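Local coordinates for CdiA toxin (Cupriavidus taiwanensis, PDB 5T87), which forms the C-terminal domain of a contact-dependent growth inhibition protein, probably a toxin with catalytic activity, and is bound by its CdiI immunity protein, at residues 6-9 / 10-14. Numbering follows the deposited sequence.
Sequences NGQS and VLENS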
loop_
_atom_site.group_PDB
_atom_site.type_symbol
_atom_site.label_atom_id
_atom_site.label_comp_id
_atom_site.label_asym_id
_atom_site.label_seq_id
_atom_site.Cartn_x
_atom_site.Cartn_y
_atom_site.Cartn_z
ATOM N N ASN E 6 15.986 -7.086 3.860
ATOM C CA ASN E 6 15.687 -8.409 4.435
ATOM C C ASN E 6 14.169 -8.643 4.602
ATOM O O ASN E 6 13.665 -8.828 5.712
ATOM C CB ASN E 6 16.451 -8.566 5.762
ATOM C CG ASN E 6 17.946 -8.272 5.616
ATOM O OD1 ASN E 6 18.592 -8.733 4.671
ATOM N ND2 ASN E 6 18.495 -7.485 6.543
ATOM N N GLY E 7 13.460 -8.659 3.472
ATOM C CA GLY E 7 11.988 -8.705 3.442
ATOM C C GLY E 7 11.305 -9.799 4.252
ATOM O O GLY E 7 10.412 -9.518 5.065
ATOM N N GLN E 8 11.732 -11.043 4.047
ATOM C CA GLN E 8 11.050 -12.191 4.651
ATOM C C GLN E 8 11.123 -12.187 6.191
ATOM O O GLN E 8 10.082 -12.222 6.856
ATOM C CB GLN E 8 11.580 -13.503 4.047
ATOM C CG GLN E 8 10.793 -14.757 4.401
ATOM C CD GLN E 8 9.319 -14.651 4.060
ATOM O OE1 GLN E 8 8.947 -14.569 2.895
ATOM N NE2 GLN E 8 8.474 -14.653 5.077
ATOM N N SER E 9 12.334 -12.095 6.749
ATOM C CA SER E 9 12.532 -12.145 8.216
ATOM C C SER E 9 12.008 -10.897 8.956
ATOM O O SER E 9 11.499 -10.987 10.083
ATOM C CB SER E 9 14.009 -12.397 8.561
ATOM O OG SER E 9 14.864 -11.448 7.947
ATOM N N VAL E 10 12.130 -9.741 8.310
ATOM C CA VAL E 10 11.579 -8.485 8.831
ATOM C C VAL E 10 10.036 -8.517 8.869
ATOM O O VAL E 10 9.430 -7.998 9.815
ATOM C CB VAL E 10 12.079 -7.272 8.010
ATOM C CG1 VAL E 10 11.410 -5.988 8.476
ATOM C CG2 VAL E 10 13.599 -7.121 8.125
ATOM N N LEU E 11 9.418 -9.119 7.845
ATOM C CA LEU E 11 7.966 -9.364 7.827
ATOM C C LEU E 11 7.521 -10.298 8.950
ATOM O O LEU E 11 6.542 -10.006 9.633
ATOM C CB LEU E 11 7.529 -9.936 6.466
ATOM C CG LEU E 11 6.072 -10.391 6.251
ATOM C CD1 LEU E 11 5.082 -9.290 6.587
ATOM C CD2 LEU E 11 5.875 -10.863 4.816
ATOM N N GLU E 12 8.231 -11.417 9.128
ATOM C CA GLU E 12 7.887 -12.402 10.177
ATOM C C GLU E 12 7.952 -11.789 11.589
ATOM O O GLU E 12 7.053 -12.011 12.396
ATOM C CB GLU E 12 8.753 -13.663 10.061
ATOM C CG GLU E 12 8.411 -14.519 8.840
ATOM C CD GLU E 12 9.437 -15.609 8.505
ATOM O OE1 GLU E 12 10.522 -15.642 9.115
ATOM O OE2 GLU E 12 9.177 -16.447 7.612
ATOM N N ASN E 13 8.964 -10.963 11.857
ATOM C CA ASN E 13 9.066 -10.269 13.146
ATOM C C ASN E 13 8.334 -8.908 13.164
ATOM O O ASN E 13 8.693 -8.039 13.957
ATOM C CB ASN E 13 10.550 -10.094 13.559
ATOM C CG ASN E 13 11.286 -11.423 13.708
ATOM O OD1 ASN E 13 12.219 -11.703 12.959
ATOM N ND2 ASN E 13 10.866 -12.251 14.675
ATOM N N SER E 14 7.315 -8.722 12.317
ATOM C CA SER E 14 6.548 -7.455 12.252
ATOM C C SER E 14 5.310 -7.511 13.149
ATOM O O SER E 14 4.953 -8.570 13.639
ATOM C CB SER E 14 6.127 -7.135 10.807
ATOM O OG SER E 14 5.127 -8.022 10.332
#
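Gln-8 and Glu-12, one turn apart on the short helix 7-12, meet through their polar ends: NE2 of Gln-8 donates to OE2 of Glu-12 at 3.2 Å. The bond is bent, with an N-H...O angle of 137°, and reaches OE2 from above the carboxylate plane; the amide and carboxylate planes stand 54° apart. Gln-8 sends CG anti to the backbone N (chi1 -170°) and then bends at chi2, which carries NE2 toward the Glu-12 carboxylate, whereas Glu-12 runs extended beyond CG. The same amide is gripped by the backbone of the CdiI immunity protein chain, NE2 giving to O of Met-3 and OE1 accepting from N of Tyr-5 of that chain, so Glu-12 is a further partner of an amide whose rotation these two bonds fix. The pair rides on the i to i+4 bonds of a single alpha-helix, from Asn-6 O to Asn-13 N, which leads into strand 15-18, outermost within this chain in its four-stranded antiparallel sheet. Val-10 N bonds to Asn-6 O at 3.2 Å, and CG2 of Val-10 lies against that same oxygen at 3.0 Å. The Val-10 side chain touches Val-35 and Phe-37 of strand 34-41, and Leu-11 also packs on Phe-37. Leu-11 N reaches Gly-7 O at 3.0 Å, Glu-12 N reaches Gln-8 O, and Asn-13 N reaches Ser-9 O. Asn-6 occupies the N-cap position but caps nothing with its side chain; ND2 bonds instead to OD1 of Asp-28. Where the helix ends, Leu-11 O accepts twice from Ser-14, from N at 3.1 Å and from OG at a very short 2.5 Å, the hydroxyl coming in the carbonyl plane on a lone pair. That OG also bonds to NE of Arg-24 on strand 21-27.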